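Long-range contact in glycoside hydrolase family 81 (Clostridium thermocellum, PDB 6FOP), which probably hydrolyses beta-1,3-glucans such as laminarin as part of the bacterium's cellulosome: residues A497-I505 with I516-E527. Numbering follows the deposited sequence. Where two conformers were deposited one is given.
Sequences AINAWQAII and IRDLGIYLYTTE
Trp501 lays one face of its indole over Leu523, whose CB stands 3.5 Å from the centroid of the five-membered ring, a CH-pi contact 12° off the ring normal; CD1 of Leu523 continues under the six-membered ring, 3.6 Å from Trp501 CE3. The other face carries the backbone O of Ala497. At the ring edge the indole N-H points almost straight at Glu527, NE1 to OE1 2.9 Å, in the plane of the indole but 34° out of the carboxylate plane, on its anti side. A bend at chi2 turns the Glu527 carboxylate back to this edge; Ser477 also bonds OE1 and Gln491 bonds OE2, which engages both oxygens of this buried acid and fixes its rotation. Ile498 CG2 reaches Tyr524 CE1 at 3.6 Å, while the tyrosine hydroxyl bonds to the backbone O of Ala584. Gly520 brings the backbones together, the axes approaching to 7.4 Å, and serves both knobs: Ile504 sits among Ile516, Leu519, Gly520 and Leu523, its CG2 3.7 Å from Ile516 CG2, and Ile505 among Arg517, Gly520, Ile521 and Tyr524, its CG1 3.4 Å from Gly520 C. Helix 440-455 covers the Trp501 and Ile504 side; strand 223-235 packs on the 517-522 part of the second helix. This knobs-into-holes packing of a near-antiparallel pair (152°) is consistent with one helical hairpin of the (alpha/alpha)6 barrel expected of the six-hairpin clan.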
loop_
_atom_site.group_PDB
_atom_site.type_symbol
_atom_site.label_atom_id
_atom_site.label_comp_id
_atom_site.label_asym_id
_atom_site.label_seq_id
_atom_site.Cartn_x
_atom_site.Cartn_y
_atom_site.Cartn_z
ATOM N N ALA A 497 -5.080 -5.454 2.232
ATOM C CA ALA A 497 -4.204 -5.152 1.095
ATOM C C ALA A 497 -3.333 -6.390 0.811
ATOM O O ALA A 497 -3.232 -6.873 -0.322
ATOM C CB ALA A 497 -3.334 -3.941 1.414
ATOM N N ILE A 498 -2.743 -6.943 1.864
ATOM C CA ILE A 498 -1.869 -8.112 1.733
ATOM C C ILE A 498 -2.613 -9.347 1.223
ATOM O O ILE A 498 -2.035 -10.150 0.482
ATOM C CB ILE A 498 -1.104 -8.346 3.055
ATOM C CG1 ILE A 498 -0.019 -7.260 3.224
ATOM C CG2 ILE A 498 -0.525 -9.753 3.160
ATOM C CD1 ILE A 498 0.451 -7.086 4.660
ATOM N N ASN A 499 -3.898 -9.472 1.563
ATOM C CA ASN A 499 -4.715 -10.548 1.008
ATOM C C ASN A 499 -4.749 -10.472 -0.512
ATOM O O ASN A 499 -4.667 -11.507 -1.204
ATOM C CB ASN A 499 -6.126 -10.440 1.553
ATOM C CG ASN A 499 -7.036 -11.568 1.101
ATOM O OD1 ASN A 499 -6.695 -12.754 1.219
ATOM N ND2 ASN A 499 -8.208 -11.206 0.612
ATOM N N ALA A 500 -4.898 -9.261 -1.066
ATOM C CA ALA A 500 -4.879 -9.139 -2.528
ATOM C C ALA A 500 -3.522 -9.548 -3.088
ATOM O O ALA A 500 -3.425 -10.226 -4.113
ATOM C CB ALA A 500 -5.218 -7.729 -2.955
ATOM N N TRP A 501 -2.453 -9.136 -2.424
ATOM C CA TRP A 501 -1.128 -9.395 -2.939
ATOM C C TRP A 501 -0.764 -10.863 -2.910
ATOM O O TRP A 501 -0.239 -11.404 -3.906
ATOM C CB TRP A 501 -0.083 -8.551 -2.225
ATOM C CG TRP A 501 -0.356 -7.081 -2.172
ATOM C CD1 TRP A 501 0.108 -6.250 -1.218
ATOM C CD2 TRP A 501 -1.176 -6.258 -3.051
ATOM N NE1 TRP A 501 -0.293 -4.962 -1.463
ATOM C CE2 TRP A 501 -1.096 -4.931 -2.564
ATOM C CE3 TRP A 501 -1.956 -6.503 -4.183
ATOM C CZ2 TRP A 501 -1.761 -3.865 -3.177
ATOM C CZ3 TRP A 501 -2.616 -5.432 -4.798
ATOM C CH2 TRP A 501 -2.504 -4.132 -4.296
ATOM N N GLN A 502 -1.100 -11.540 -1.813
ATOM C CA GLN A 502 -0.873 -13.006 -1.766
ATOM C C GLN A 502 -1.673 -13.735 -2.825
ATOM O O GLN A 502 -1.199 -14.693 -3.417
ATOM C CB GLN A 502 -1.076 -13.574 -0.358
ATOM C CG GLN A 502 -2.516 -13.595 0.157
ATOM C CD GLN A 502 -3.265 -14.860 -0.162
ATOM O OE1 GLN A 502 -2.686 -15.936 -0.286
ATOM N NE2 GLN A 502 -4.582 -14.730 -0.242
ATOM N N ALA A 503 -2.900 -13.280 -3.056
ATOM C CA ALA A 503 -3.707 -13.893 -4.098
ATOM C C ALA A 503 -3.060 -13.741 -5.472
ATOM O O ALA A 503 -3.141 -14.654 -6.293
ATOM C CB ALA A 503 -5.108 -13.295 -4.112
ATOM N N ILE A 504 -2.455 -12.573 -5.745
ATOM C CA ILE A 504 -1.733 -12.354 -7.002
ATOM C C ILE A 504 -0.539 -13.308 -7.136
ATOM O O ILE A 504 -0.295 -13.880 -8.214
ATOM C CB ILE A 504 -1.323 -10.880 -7.133
ATOM C CG1 ILE A 504 -2.570 -10.013 -7.340
ATOM C CG2 ILE A 504 -0.398 -10.687 -8.317
ATOM C CD1 ILE A 504 -2.300 -8.531 -7.365
ATOM N N ILE A 505 0.189 -13.521 -6.050
ATOM C CA ILE A 505 1.290 -14.499 -6.070
ATOM C C ILE A 505 0.756 -15.876 -6.484
ATOM O O ILE A 505 1.289 -16.544 -7.388
ATOM C CB ILE A 505 2.002 -14.627 -4.708
ATOM C CG1 ILE A 505 2.648 -13.299 -4.288
ATOM C CG2 ILE A 505 3.038 -15.747 -4.724
ATOM C CD1 ILE A 505 3.256 -13.303 -2.903
ATOM N N ILE A 516 3.186 -11.784 -13.450
ATOM C CA ILE A 516 2.154 -11.536 -12.451
ATOM C C ILE A 516 2.589 -12.068 -11.095
ATOM O O ILE A 516 2.406 -11.405 -10.073
ATOM C CB ILE A 516 0.789 -12.096 -12.892
ATOM C CG1 ILE A 516 0.294 -11.345 -14.135
ATOM C CG2 ILE A 516 -0.207 -12.011 -11.737
ATOM C CD1 ILE A 516 -1.045 -11.812 -14.677
ATOM N N ARG A 517 3.197 -13.248 -11.068
ATOM C CA ARG A 517 3.686 -13.772 -9.796
ATOM C C ARG A 517 4.667 -12.802 -9.120
ATOM O O ARG A 517 4.545 -12.507 -7.941
ATOM C CB ARG A 517 4.369 -15.117 -9.978
ATOM C CG ARG A 517 4.830 -15.700 -8.672
ATOM C CD ARG A 517 5.846 -16.765 -8.900
ATOM N NE ARG A 517 7.062 -16.232 -9.508
ATOM C CZ ARG A 517 8.036 -16.984 -9.992
ATOM N NH1 ARG A 517 7.939 -18.309 -9.974
ATOM N NH2 ARG A 517 9.111 -16.417 -10.527
ATOM N N ASP A 518 5.611 -12.288 -9.898
ATOM C CA ASP A 518 6.676 -11.461 -9.338
ATOM C C ASP A 518 6.133 -10.114 -8.899
ATOM O O ASP A 518 6.621 -9.554 -7.918
ATOM C CB ASP A 518 7.800 -11.296 -10.355
ATOM C CG ASP A 518 8.581 -12.594 -10.607
ATOM O OD1 ASP A 518 8.300 -13.632 -9.959
ATOM O OD2 ASP A 518 9.478 -12.555 -11.466
ATOM N N LEU A 519 5.121 -9.605 -9.608
ATOM C CA LEU A 519 4.346 -8.436 -9.169
ATOM C C LEU A 519 3.795 -8.690 -7.767
ATOM O O LEU A 519 3.912 -7.845 -6.864
ATOM C CB LEU A 519 3.208 -8.163 -10.150
ATOM C CG LEU A 519 2.101 -7.188 -9.712
ATOM C CD1 LEU A 519 2.605 -5.762 -9.612
ATOM C CD2 LEU A 519 0.897 -7.290 -10.633
ATOM N N GLY A 520 3.154 -9.836 -7.582
ATOM C CA GLY A 520 2.625 -10.198 -6.270
ATOM C C GLY A 520 3.689 -10.233 -5.194
ATOM O O GLY A 520 3.458 -9.761 -4.069
ATOM N N ILE A 521 4.836 -10.830 -5.506
ATOM C CA ILE A 521 5.932 -10.928 -4.556
ATOM C C ILE A 521 6.423 -9.541 -4.181
ATOM O O ILE A 521 6.681 -9.254 -3.010
ATOM C CB ILE A 521 7.037 -11.878 -5.044
ATOM C CG1 ILE A 521 6.472 -13.300 -5.130
ATOM C CG2 ILE A 521 8.269 -11.804 -4.147
ATOM C CD1 ILE A 521 7.393 -14.304 -5.776
ATOM N N TYR A 522 6.561 -8.677 -5.174
ATOM C CA TYR A 522 6.923 -7.267 -4.944
ATOM C C TYR A 522 5.961 -6.571 -3.982
ATOM O O TYR A 522 6.353 -5.963 -2.958
ATOM C CB TYR A 522 7.008 -6.539 -6.301
ATOM C CG TYR A 522 6.921 -5.014 -6.241
ATOM C CD1 TYR A 522 7.968 -4.261 -5.724
ATOM C CD2 TYR A 522 5.781 -4.341 -6.649
ATOM C CE1 TYR A 522 7.899 -2.875 -5.651
ATOM C CE2 TYR A 522 5.706 -2.956 -6.551
ATOM C CZ TYR A 522 6.756 -2.241 -6.063
ATOM O OH TYR A 522 6.658 -0.870 -5.973
ATOM N N LEU A 523 4.672 -6.650 -4.306
ATOM C CA LEU A 523 3.657 -5.993 -3.469
ATOM C C LEU A 523 3.602 -6.551 -2.067
ATOM O O LEU A 523 3.577 -5.809 -1.085
ATOM C CB LEU A 523 2.289 -6.063 -4.144
ATOM C CG LEU A 523 2.184 -5.374 -5.509
ATOM C CD1 LEU A 523 0.908 -5.793 -6.235
ATOM C CD2 LEU A 523 2.216 -3.851 -5.337
ATOM N N TYR A 524 3.514 -7.872 -1.983
ATOM C CA TYR A 524 3.400 -8.558 -0.712
ATOM C C TYR A 524 4.583 -8.283 0.195
ATOM O O TYR A 524 4.429 -7.884 1.358
ATOM C CB TYR A 524 3.279 -10.070 -0.982
ATOM C CG TYR A 524 3.280 -10.937 0.258
ATOM C CD1 TYR A 524 2.121 -11.175 0.987
ATOM C CD2 TYR A 524 4.457 -11.495 0.720
ATOM C CE1 TYR A 524 2.155 -11.963 2.137
ATOM C CE2 TYR A 524 4.483 -12.298 1.851
ATOM C CZ TYR A 524 3.334 -12.523 2.560
ATOM O OH TYR A 524 3.383 -13.308 3.678
ATOM N N THR A 525 5.786 -8.505 -0.321
ATOM C CA THR A 525 6.982 -8.363 0.485
ATOM C C THR A 525 7.145 -6.928 0.974
ATOM O O THR A 525 7.462 -6.676 2.133
ATOM C CB THR A 525 8.197 -8.845 -0.322
ATOM O OG1 THR A 525 7.971 -10.206 -0.778
ATOM C CG2 THR A 525 9.445 -8.819 0.515
ATOM N N THR A 526 6.903 -5.977 0.064
ATOM C CA THR A 526 7.093 -4.579 0.436
ATOM C C THR A 526 6.021 -4.136 1.452
ATOM O O THR A 526 6.358 -3.524 2.470
ATOM C CB THR A 526 7.072 -3.688 -0.791
ATOM O OG1 THR A 526 8.049 -4.126 -1.741
ATOM C CG2 THR A 526 7.397 -2.248 -0.379
ATOM N N GLU A 527 4.736 -4.454 1.211
ATOM C CA GLU A 527 3.716 -4.072 2.171
ATOM C C GLU A 527 3.976 -4.645 3.549
ATOM O O GLU A 527 3.812 -3.952 4.562
ATOM C CB GLU A 527 2.307 -4.386 1.650
ATOM C CG GLU A 527 1.220 -3.691 2.462
ATOM C CD GLU A 527 0.273 -2.783 1.687
ATOM O OE1 GLU A 527 0.214 -2.865 0.431
ATOM O OE2 GLU A 527 -0.389 -1.943 2.350
#